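Long-range contacts in lipase, class 3 (Penicillium roqueforti FM164, PDB 6L7N), which probably hydrolyses the ester bonds of glycerides, as a fungal class 3 lipase of the alpha/beta-hydrolase fold: residues Pro218-Thr223 with Ile235-Gly240; Phe196-Asp201 with Ser224-Thr229; Asn10-Trp15 with Lys169-Ala174. One frame throughout, in Å; residues are numbered along the deposited sequence.

Contact 1. Residues Pro218-Thr223 with Ile235-Gly240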
loop_
_atom_site.group_PDB
_atom_site.type_symbol
_atom_site.label_atom_id
_atom_site.label_comp_id
_atom_site.label_asym_id
_atom_site.label_seq_id
_atom_site.Cartn_x
_atom_site.Cartn_y
_atom_site.Cartn_z
ATOM N N PRO A 218 -11.825 -5.147 -5.472
ATOM C CA PRO A 218 -11.262 -6.226 -6.303
ATOM C C PRO A 218 -9.742 -6.362 -6.195
ATOM O O PRO A 218 -9.094 -5.651 -5.419
ATOM C CB PRO A 218 -11.655 -5.812 -7.720
ATOM C CG PRO A 218 -11.634 -4.267 -7.653
ATOM C CD PRO A 218 -12.128 -3.931 -6.259
ATOM N N GLU A 219 -9.201 -7.294 -6.975
ATOM C CA GLU A 219 -7.772 -7.540 -7.104
ATOM C C GLU A 219 -7.337 -7.168 -8.519
ATOM O O GLU A 219 -7.944 -7.621 -9.491
ATOM C CB GLU A 219 -7.449 -9.017 -6.814
ATOM C CG GLU A 219 -6.050 -9.484 -7.247
ATOM C CD GLU A 219 -5.878 -10.987 -7.189
ATOM O OE1 GLU A 219 -6.863 -11.687 -6.893
ATOM O OE2 GLU A 219 -4.755 -11.474 -7.451
ATOM N N TYR A 220 -6.299 -6.344 -8.632
ATOM C CA TYR A 220 -5.680 -6.021 -9.913
ATOM C C TYR A 220 -4.447 -6.904 -10.030
ATOM O O TYR A 220 -3.412 -6.632 -9.419
ATOM C CB TYR A 220 -5.331 -4.539 -9.992
ATOM C CG TYR A 220 -6.564 -3.686 -10.187
ATOM C CD1 TYR A 220 -7.018 -3.374 -11.468
ATOM C CD2 TYR A 220 -7.298 -3.231 -9.103
ATOM C CE1 TYR A 220 -8.160 -2.602 -11.652
ATOM C CE2 TYR A 220 -8.439 -2.452 -9.283
ATOM C CZ TYR A 220 -8.865 -2.150 -10.560
ATOM O OH TYR A 220 -10.001 -1.382 -10.754
ATOM N N TRP A 221 -4.577 -7.975 -10.798
ATOM C CA TRP A 221 -3.572 -9.025 -10.900
ATOM C C TRP A 221 -2.743 -8.769 -12.154
ATOM O O TRP A 221 -3.231 -8.940 -13.276
ATOM C CB TRP A 221 -4.262 -10.387 -10.955
ATOM C CG TRP A 221 -3.360 -11.576 -10.916
ATOM C CD1 TRP A 221 -2.133 -11.679 -10.305
ATOM C CD2 TRP A 221 -3.617 -12.845 -11.520
ATOM N NE1 TRP A 221 -1.621 -12.952 -10.496
ATOM C CE2 TRP A 221 -2.522 -13.681 -11.231
ATOM C CE3 TRP A 221 -4.684 -13.359 -12.274
ATOM C CZ2 TRP A 221 -2.452 -15.002 -11.679
ATOM C CZ3 TRP A 221 -4.616 -14.671 -12.713
ATOM C CH2 TRP A 221 -3.514 -15.480 -12.409
ATOM N N ILE A 222 -1.503 -8.339 -11.954
ATOM C CA ILE A 222 -0.543 -8.138 -13.031
ATOM C C ILE A 222 0.048 -9.491 -13.399
ATOM O O ILE A 222 0.702 -10.136 -12.576
ATOM C CB ILE A 222 0.556 -7.157 -12.608
ATOM C CG1 ILE A 222 -0.064 -5.892 -12.004
ATOM C CG2 ILE A 222 1.435 -6.793 -13.804
ATOM C CD1 ILE A 222 0.842 -5.179 -11.044
ATOM N N THR A 223 -0.194 -9.930 -14.631
ATOM C CA THR A 223 0.197 -11.264 -15.060
ATOM C C THR A 223 1.501 -11.280 -15.847
ATOM O O THR A 223 2.029 -12.365 -16.119
ATOM C CB THR A 223 -0.919 -11.887 -15.904
ATOM O OG1 THR A 223 -1.163 -11.052 -17.040
ATOM C CG2 THR A 223 -2.192 -11.984 -15.094
ATOM N N ILE A 235 -3.223 -6.941 -16.970
ATOM C CA ILE A 235 -3.869 -6.831 -15.665
ATOM C C ILE A 235 -5.260 -7.442 -15.772
ATOM O O ILE A 235 -6.062 -7.032 -16.620
ATOM C CB ILE A 235 -3.950 -5.374 -15.181
ATOM C CG1 ILE A 235 -2.557 -4.736 -15.146
ATOM C CG2 ILE A 235 -4.567 -5.320 -13.788
ATOM C CD1 ILE A 235 -2.558 -3.318 -14.639
ATOM N N LYS A 236 -5.537 -8.428 -14.926
ATOM C CA LYS A 236 -6.852 -9.035 -14.790
ATOM C C LYS A 236 -7.500 -8.543 -13.505
ATOM O O LYS A 236 -6.834 -8.404 -12.478
ATOM C CB LYS A 236 -6.740 -10.565 -14.765
ATOM C CG LYS A 236 -5.807 -11.140 -15.815
ATOM C CD LYS A 236 -6.425 -12.341 -16.509
ATOM C CE LYS A 236 -5.354 -13.151 -17.232
ATOM N NZ LYS A 236 -4.333 -12.266 -17.882
ATOM N N VAL A 237 -8.795 -8.256 -13.554
ATOM C CA VAL A 237 -9.504 -7.781 -12.372
ATOM C C VAL A 237 -10.308 -8.947 -11.807
ATOM O O VAL A 237 -11.112 -9.567 -12.516
ATOM C CB VAL A 237 -10.382 -6.561 -12.697
ATOM C CG1 VAL A 237 -10.886 -5.905 -11.419
ATOM C CG2 VAL A 237 -9.572 -5.562 -13.495
ATOM N N ILE A 238 -10.046 -9.290 -10.549
ATOM C CA ILE A 238 -10.696 -10.416 -9.877
ATOM C C ILE A 238 -11.622 -9.846 -8.813
ATOM O O ILE A 238 -11.190 -9.060 -7.961
ATOM C CB ILE A 238 -9.666 -11.382 -9.280
ATOM C CG1 ILE A 238 -8.884 -12.062 -10.403
ATOM C CG2 ILE A 238 -10.336 -12.441 -8.439
ATOM C CD1 ILE A 238 -7.487 -11.599 -10.507
ATOM N N ASP A 239 -12.901 -10.226 -8.862
ATOM C CA ASP A 239 -13.914 -9.539 -8.062
ATOM C C ASP A 239 -14.179 -10.176 -6.699
ATOM O O ASP A 239 -14.926 -9.599 -5.904
ATOM C CB ASP A 239 -15.222 -9.428 -8.854
ATOM C CG ASP A 239 -15.016 -8.761 -10.206
ATOM O OD1 ASP A 239 -14.044 -7.991 -10.331
ATOM O OD2 ASP A 239 -15.822 -8.990 -11.136
ATOM N N GLY A 240 -13.588 -11.320 -6.391
ATOM C CA GLY A 240 -13.761 -11.910 -5.072
ATOM C C GLY A 240 -12.501 -12.625 -4.644
ATOM O O GLY A 240 -11.769 -13.166 -5.473
HETATM O O HOH W 1 -8.857 -11.468 -5.130
#
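Strands 219-222 and 235-238 form the antiparallel pair that closes one end of the central mixed sheet of this alpha/beta-hydrolase fold, with 235-238 as its outermost strand in the chain. Glu219 pairs with Ile238 and Trp221 with Lys236 as hydrogen-bonded pairs, each through two backbone bonds; Trp221 N to Lys236 O, at 2.8 Å, is nearly straight, with 172° at the hydrogen. Tyr220-Val237 and Ile222-Ile235 are the non-hydrogen-bonded pairs between and beyond them. On strand 235-238 the alpha carbons of Val237 and Ile235 also point C-H groups at Glu219 O and Trp221 O, Ile235 CA lying 3.2 Å from Trp221 O.

On the face of Tyr220, Ile222, Ile235 and Val237, the tyrosine ring takes Ile235 CG2 in plane at its edge, 3.9 Å from Tyr220 CD1, while Val237 CG1 lies over one face near the rim. Val237 CG1 also meets Pro218 CB, whose proline follows a cis peptide bond. The same ring reaches Phe12 edge-to-face.

The other face carries Glu219, Trp221, Lys236 and Ile238. With CG anti to the backbone N (chi1 -174°), the indole stands off the sheet on the Thr223 side and takes Thr223 CG2 over its centre; its NE1 is bonded to Thr199 O. Glu219 runs extended beside Ile238, its OE2 held by Thr197 OG1 and Asn247 N and its OE1 2.7 Å from a water. Ile238 CD1 fills the angle between these two side chains, 3.7 Å from Glu219 OE1 and 3.5 Å from Trp221 CB.

Contact 2. Residues Phe196-Asp201 with Ser224-Thr229; sequences FTHTDD and SPNNVT
His198 turns the edge of its imidazole to the backbone of Ser224-Asn226, with Ser224 C, Pro225 C and Asn226 N all close to the ring plane. With CG anti to the backbone N (chi1 -179°), the ring reaches out from the end of its strand, and NE2 donates to Ser224 O over a very short 2.5 Å, with 152° at the hydrogen. ND1 is bonded to Ala260 O, so both ring nitrogens face carbonyl oxygens.

Between them, CE1 comes within 3.0 Å of Asn226 OD1; the amide is turned 52° from the ring plane. Thr199 OG1 stands 3.5 Å above the centre of one ring face, and a water 2.7 Å from this OG1 donates to Asn226 OD1 at 3.2 Å. The methyl CG2 of Thr199 lies 3.6 Å from Ser224 O. An alanine in place of His198 would probably leave Ser224 O and Ala260 O without the ring N-H groups that bond them and open a gap beneath Thr199.

The type II' turn from His198 to Asp201, closed by Asp201 N to His198 O, leads to the probable triad aspartate, Asp201, whose OD2 is bonded to His261 ND1. The contact thus joins the C-terminal end of strand 193-198 to the loop that leaves the adjacent strand 219-222, before the chain returns as edge strand 235-238.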
loop_
_atom_site.group_PDB
_atom_site.type_symbol
_atom_site.label_atom_id
_atom_site.label_comp_id
_atom_site.label_asym_id
_atom_site.label_seq_id
_atom_site.Cartn_x
_atom_site.Cartn_y
_atom_site.Cartn_z
ATOM N N PHE A 196 -3.168 -4.500 -5.629
ATOM C CA PHE A 196 -2.450 -5.139 -6.718
ATOM C C PHE A 196 -1.756 -6.398 -6.244
ATOM O O PHE A 196 -1.263 -6.470 -5.113
ATOM C CB PHE A 196 -1.428 -4.179 -7.324
ATOM C CG PHE A 196 -2.047 -2.949 -7.914
ATOM C CD1 PHE A 196 -2.376 -1.870 -7.109
ATOM C CD2 PHE A 196 -2.320 -2.879 -9.270
ATOM C CE1 PHE A 196 -2.959 -0.723 -7.657
ATOM C CE2 PHE A 196 -2.903 -1.753 -9.811
ATOM C CZ PHE A 196 -3.217 -0.669 -8.993
ATOM N N THR A 197 -1.732 -7.385 -7.129
ATOM C CA THR A 197 -0.913 -8.569 -6.972
ATOM C C THR A 197 -0.121 -8.768 -8.256
ATOM O O THR A 197 -0.462 -8.227 -9.307
ATOM C CB THR A 197 -1.774 -9.799 -6.682
ATOM O OG1 THR A 197 -2.659 -9.989 -7.783
ATOM C CG2 THR A 197 -2.585 -9.608 -5.385
ATOM N N HIS A 198 0.951 -9.546 -8.172
ATOM C CA HIS A 198 1.776 -9.833 -9.339
ATOM C C HIS A 198 1.992 -11.330 -9.417
ATOM O O HIS A 198 2.483 -11.929 -8.455
ATOM C CB HIS A 198 3.120 -9.107 -9.280
ATOM C CG HIS A 198 3.991 -9.365 -10.475
ATOM N ND1 HIS A 198 5.353 -9.556 -10.382
ATOM C CD2 HIS A 198 3.685 -9.470 -11.792
ATOM C CE1 HIS A 198 5.851 -9.762 -11.589
ATOM N NE2 HIS A 198 4.860 -9.720 -12.463
ATOM N N THR A 199 1.609 -11.920 -10.555
ATOM C CA THR A 199 1.787 -13.339 -10.844
ATOM C C THR A 199 1.648 -14.159 -9.567
ATOM O O THR A 199 0.564 -14.168 -8.970
ATOM C CB THR A 199 3.128 -13.598 -11.563
ATOM O OG1 THR A 199 4.225 -13.030 -10.831
ATOM C CG2 THR A 199 3.100 -12.973 -12.949
ATOM N N ASP A 200 2.732 -14.800 -9.114
ATOM C CA ASP A 200 2.683 -15.725 -7.986
ATOM C C ASP A 200 3.428 -15.208 -6.749
ATOM O O ASP A 200 3.831 -16.003 -5.897
ATOM C CB ASP A 200 3.213 -17.108 -8.397
ATOM C CG ASP A 200 4.604 -17.068 -9.042
ATOM O OD1 ASP A 200 5.319 -16.048 -8.938
ATOM O OD2 ASP A 200 4.980 -18.093 -9.664
ATOM N N ASP A 201 3.604 -13.885 -6.629
ATOM C CA ASP A 201 4.128 -13.239 -5.422
ATOM C C ASP A 201 3.569 -13.915 -4.170
ATOM O O ASP A 201 2.348 -14.037 -4.027
ATOM C CB ASP A 201 3.754 -11.754 -5.474
ATOM C CG ASP A 201 4.289 -10.940 -4.303
ATOM O OD1 ASP A 201 4.990 -11.477 -3.418
ATOM O OD2 ASP A 201 3.957 -9.730 -4.261
ATOM N N SER A 224 2.027 -10.115 -16.214
ATOM C CA SER A 224 3.274 -10.042 -16.952
ATOM C C SER A 224 4.460 -10.374 -16.041
ATOM O O SER A 224 4.382 -10.211 -14.821
ATOM C CB SER A 224 3.437 -8.651 -17.570
ATOM O OG SER A 224 3.158 -7.616 -16.638
ATOM N N PRO A 225 5.576 -10.849 -16.617
ATOM C CA PRO A 225 6.726 -11.273 -15.792
ATOM C C PRO A 225 7.503 -10.137 -15.132
ATOM O O PRO A 225 7.233 -8.956 -15.365
ATOM C CB PRO A 225 7.626 -12.025 -16.790
ATOM C CG PRO A 225 6.808 -12.239 -18.023
ATOM C CD PRO A 225 5.734 -11.197 -18.041
ATOM N N ASN A 226 8.491 -10.507 -14.314
ATOM C CA ASN A 226 9.401 -9.543 -13.710
ATOM C C ASN A 226 10.167 -8.782 -14.790
ATOM O O ASN A 226 10.478 -9.323 -15.854
ATOM C CB ASN A 226 10.400 -10.251 -12.789
ATOM C CG ASN A 226 9.737 -11.173 -11.780
ATOM O OD1 ASN A 226 8.516 -11.164 -11.602
ATOM N ND2 ASN A 226 10.554 -11.987 -11.110
ATOM N N ASN A 227 10.477 -7.515 -14.499
ATOM C CA ASN A 227 11.177 -6.601 -15.415
ATOM C C ASN A 227 10.402 -6.345 -16.709
ATOM O O ASN A 227 10.968 -5.816 -17.672
ATOM C CB ASN A 227 12.587 -7.094 -15.774
ATOM C CG ASN A 227 13.475 -7.299 -14.563
ATOM O OD1 ASN A 227 13.162 -8.099 -13.683
ATOM N ND2 ASN A 227 14.611 -6.596 -14.529
ATOM N N VAL A 228 9.125 -6.709 -16.772
ATOM C CA VAL A 228 8.327 -6.568 -17.988
ATOM C C VAL A 228 7.486 -5.307 -17.895
ATOM O O VAL A 228 6.902 -5.005 -16.845
ATOM C CB VAL A 228 7.432 -7.800 -18.207
ATOM C CG1 VAL A 228 6.430 -7.567 -19.333
ATOM C CG2 VAL A 228 8.285 -9.008 -18.469
ATOM N N THR A 229 7.425 -4.563 -18.993
ATOM C CA THR A 229 6.466 -3.474 -19.078
ATOM C C THR A 229 5.061 -4.045 -18.967
ATOM O O THR A 229 4.731 -5.045 -19.606
ATOM C CB THR A 229 6.625 -2.710 -20.392
ATOM O OG1 THR A 229 5.819 -3.331 -21.404
ATOM C CG2 THR A 229 8.080 -2.693 -20.836
HETATM O O HOH W 2 6.503 -13.593 -12.097
#

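Contact 3. Residues Asn10-Trp15 with Lys169-Ala174; sequences NQFDFW and KLYAYA
Trp15 and Tyr171 form the tight part of this contact, an offset stack of the five-membered indole ring on the phenol ring, with centroids 4.2 Å apart and planes 26° from parallel. The closest atoms are Trp15 CD1 and Tyr171 CZ, at 3.4 Å. Trp15 CB adds a CH-pi contact, lying over the phenol face. Over the opposite face of the indole comes the edge of Phe14, its CD2 above the ring centre. Phe12 meets Tyr171 edge to edge, its CD1 4.2 Å from Tyr171 CE2, the two side chains crossing at about a right angle.

Here helix 6-22 of the N-terminal region lies over the central sheet of the alpha/beta-hydrolase fold, its part 10-15 at 73° to strand 169-173; helix 148-161 packs on the other face, where Leu170 and Ala172 point. Tyr173, with CG anti to its carbonyl carbon (chi1 -61°), reaches from the strand to the helix to donate its hydroxyl to Phe12 O, 2.8 Å away, in the carbonyl plane and on a lone pair. Its ring stacks on Phe196 of the next strand.

Toward Gln11 the packing is looser and water takes part. Tyr171 OH and Gln11 OE1 stand 4.3 Å apart, bridged by a water that lies in the plane of the phenol ring, 2.5 Å from Tyr171 OH, and donates only weakly to Gln11 OE1.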
loop_
_atom_site.group_PDB
_atom_site.type_symbol
_atom_site.label_atom_id
_atom_site.label_comp_id
_atom_site.label_asym_id
_atom_site.label_seq_id
_atom_site.Cartn_x
_atom_site.Cartn_y
_atom_site.Cartn_z
ATOM N N ASN A 10 -2.230 4.098 -16.641
ATOM C CA ASN A 10 -1.384 5.248 -16.341
ATOM C C ASN A 10 -1.450 5.595 -14.858
ATOM O O ASN A 10 -0.417 5.820 -14.208
ATOM C CB ASN A 10 -1.807 6.443 -17.196
ATOM C CG ASN A 10 -1.556 6.228 -18.680
ATOM O OD1 ASN A 10 -0.816 5.327 -19.079
ATOM N ND2 ASN A 10 -2.181 7.061 -19.510
ATOM N N GLN A 11 -2.665 5.624 -14.297
ATOM C CA GLN A 11 -2.797 5.883 -12.863
ATOM C C GLN A 11 -2.066 4.831 -12.030
ATOM O O GLN A 11 -1.374 5.164 -11.051
ATOM C CB GLN A 11 -4.273 5.949 -12.477
ATOM C CG GLN A 11 -4.951 7.179 -13.022
ATOM C CD GLN A 11 -6.448 7.149 -12.879
ATOM O OE1 GLN A 11 -6.991 7.505 -11.831
ATOM N NE2 GLN A 11 -7.134 6.714 -13.937
ATOM N N PHE A 12 -2.205 3.555 -12.408
ATOM C CA PHE A 12 -1.617 2.484 -11.609
ATOM C C PHE A 12 -0.091 2.539 -11.662
ATOM O O PHE A 12 0.577 2.363 -10.633
ATOM C CB PHE A 12 -2.129 1.120 -12.086
ATOM C CG PHE A 12 -3.638 0.965 -12.036
ATOM C CD1 PHE A 12 -4.421 1.771 -11.211
ATOM C CD2 PHE A 12 -4.264 0.009 -12.817
ATOM C CE1 PHE A 12 -5.807 1.625 -11.171
ATOM C CE2 PHE A 12 -5.662 -0.150 -12.776
ATOM C CZ PHE A 12 -6.424 0.658 -11.956
ATOM N N ASP A 13 0.480 2.796 -12.852
ATOM C CA ASP A 13 1.926 2.989 -12.977
ATOM C C ASP A 13 2.409 4.214 -12.234
ATOM O O ASP A 13 3.610 4.314 -11.959
ATOM C CB ASP A 13 2.402 3.182 -14.423
ATOM C CG ASP A 13 1.815 2.205 -15.374
ATOM O OD1 ASP A 13 1.456 1.098 -14.939
ATOM O OD2 ASP A 13 1.781 2.520 -16.586
ATOM N N PHE A 14 1.528 5.185 -11.991
ATOM C CA PHE A 14 1.974 6.422 -11.363
ATOM C C PHE A 14 2.049 6.290 -9.846
ATOM O O PHE A 14 3.086 6.579 -9.238
ATOM C CB PHE A 14 1.041 7.570 -11.752
ATOM C CG PHE A 14 1.291 8.842 -10.990
ATOM C CD1 PHE A 14 2.467 9.550 -11.163
ATOM C CD2 PHE A 14 0.352 9.330 -10.103
ATOM C CE1 PHE A 14 2.696 10.720 -10.463
ATOM C CE2 PHE A 14 0.580 10.494 -9.399
ATOM C CZ PHE A 14 1.753 11.192 -9.583
ATOM N N TRP A 15 0.954 5.856 -9.213
ATOM C CA TRP A 15 0.915 5.936 -7.749
ATOM C C TRP A 15 1.919 4.986 -7.102
ATOM O O TRP A 15 2.388 5.241 -5.983
ATOM C CB TRP A 15 -0.500 5.677 -7.232
ATOM C CG TRP A 15 -1.439 6.763 -7.635
ATOM C CD1 TRP A 15 -2.440 6.682 -8.560
ATOM C CD2 TRP A 15 -1.455 8.116 -7.145
ATOM N NE1 TRP A 15 -3.082 7.895 -8.674
ATOM C CE2 TRP A 15 -2.494 8.791 -7.819
ATOM C CE3 TRP A 15 -0.695 8.815 -6.203
ATOM C CZ2 TRP A 15 -2.795 10.140 -7.577
ATOM C CZ3 TRP A 15 -0.992 10.158 -5.967
ATOM C CH2 TRP A 15 -2.034 10.799 -6.648
ATOM N N LYS A 169 -8.402 7.634 -1.107
ATOM C CA LYS A 169 -8.068 6.555 -2.027
ATOM C C LYS A 169 -6.984 5.671 -1.427
ATOM O O LYS A 169 -6.130 6.131 -0.666
ATOM C CB LYS A 169 -7.599 7.099 -3.380
ATOM C CG LYS A 169 -8.226 8.425 -3.785
ATOM C CD LYS A 169 -9.724 8.299 -4.046
ATOM C CE LYS A 169 -10.246 9.604 -4.658
ATOM N NZ LYS A 169 -11.589 9.958 -4.169
ATOM N N LEU A 170 -7.012 4.389 -1.788
ATOM C CA LEU A 170 -6.011 3.433 -1.326
ATOM C C LEU A 170 -5.376 2.759 -2.534
ATOM O O LEU A 170 -6.087 2.225 -3.397
ATOM C CB LEU A 170 -6.630 2.391 -0.398
ATOM C CG LEU A 170 -5.773 1.149 -0.161
ATOM C CD1 LEU A 170 -4.536 1.465 0.688
ATOM C CD2 LEU A 170 -6.642 0.057 0.475
ATOM N N TYR A 171 -4.047 2.830 -2.618
ATOM C CA TYR A 171 -3.258 2.102 -3.617
ATOM C C TYR A 171 -2.314 1.189 -2.849
ATOM O O TYR A 171 -1.319 1.648 -2.269
ATOM C CB TYR A 171 -2.498 3.051 -4.540
ATOM C CG TYR A 171 -3.419 3.769 -5.488
ATOM C CD1 TYR A 171 -4.024 4.964 -5.124
ATOM C CD2 TYR A 171 -3.684 3.251 -6.747
ATOM C CE1 TYR A 171 -4.871 5.615 -5.985
ATOM C CE2 TYR A 171 -4.523 3.907 -7.619
ATOM C CZ TYR A 171 -5.118 5.082 -7.228
ATOM O OH TYR A 171 -5.969 5.742 -8.092
ATOM N N ALA A 172 -2.654 -0.103 -2.828
ATOM C CA ALA A 172 -1.982 -1.081 -1.982
ATOM C C ALA A 172 -1.312 -2.095 -2.902
ATOM O O ALA A 172 -1.965 -3.015 -3.401
ATOM C CB ALA A 172 -2.974 -1.739 -1.023
ATOM N N TYR A 173 -0.019 -1.913 -3.158
ATOM C CA TYR A 173 0.699 -2.787 -4.073
ATOM C C TYR A 173 1.296 -3.948 -3.290
ATOM O O TYR A 173 2.013 -3.734 -2.308
ATOM C CB TYR A 173 1.794 -2.011 -4.809
ATOM C CG TYR A 173 1.235 -0.871 -5.639
ATOM C CD1 TYR A 173 0.950 0.355 -5.063
ATOM C CD2 TYR A 173 0.972 -1.046 -6.990
ATOM C CE1 TYR A 173 0.412 1.408 -5.834
ATOM C CE2 TYR A 173 0.448 -0.017 -7.764
ATOM C CZ TYR A 173 0.167 1.206 -7.181
ATOM O OH TYR A 173 -0.363 2.236 -7.959
ATOM N N ALA A 174 0.988 -5.173 -3.722
ATOM C CA ALA A 174 1.573 -6.386 -3.158
ATOM C C ALA A 174 1.198 -6.575 -1.692
ATOM O O ALA A 174 1.993 -7.086 -0.900
ATOM C CB ALA A 174 3.097 -6.393 -3.320
HETATM O O HOH W 3 -6.907 4.662 -10.166
#

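In the fold
All three contacts reach the same mixed sheet, in which strands 169-173, 193-198, 219-222 and 235-238 stand side by side in that order, so contacts 3, 2 and 1 step toward its edge. Their centres lie 12 to 14 Å apart. Along the chain contact 3 closes before the others open, whereas contacts 1 and 2 interleave. Backbone bonds of Phe196 with Ala172 and Ala174 join contact 2 to contact 3; Ile222 O with Thr199 N joins it to contact 1. Phe12 touches Tyr220, Ile235 and Phe196, joining helix 6-22 to three strands of the sheet, among them 193-198, which leads to the probable catalytic aspartate.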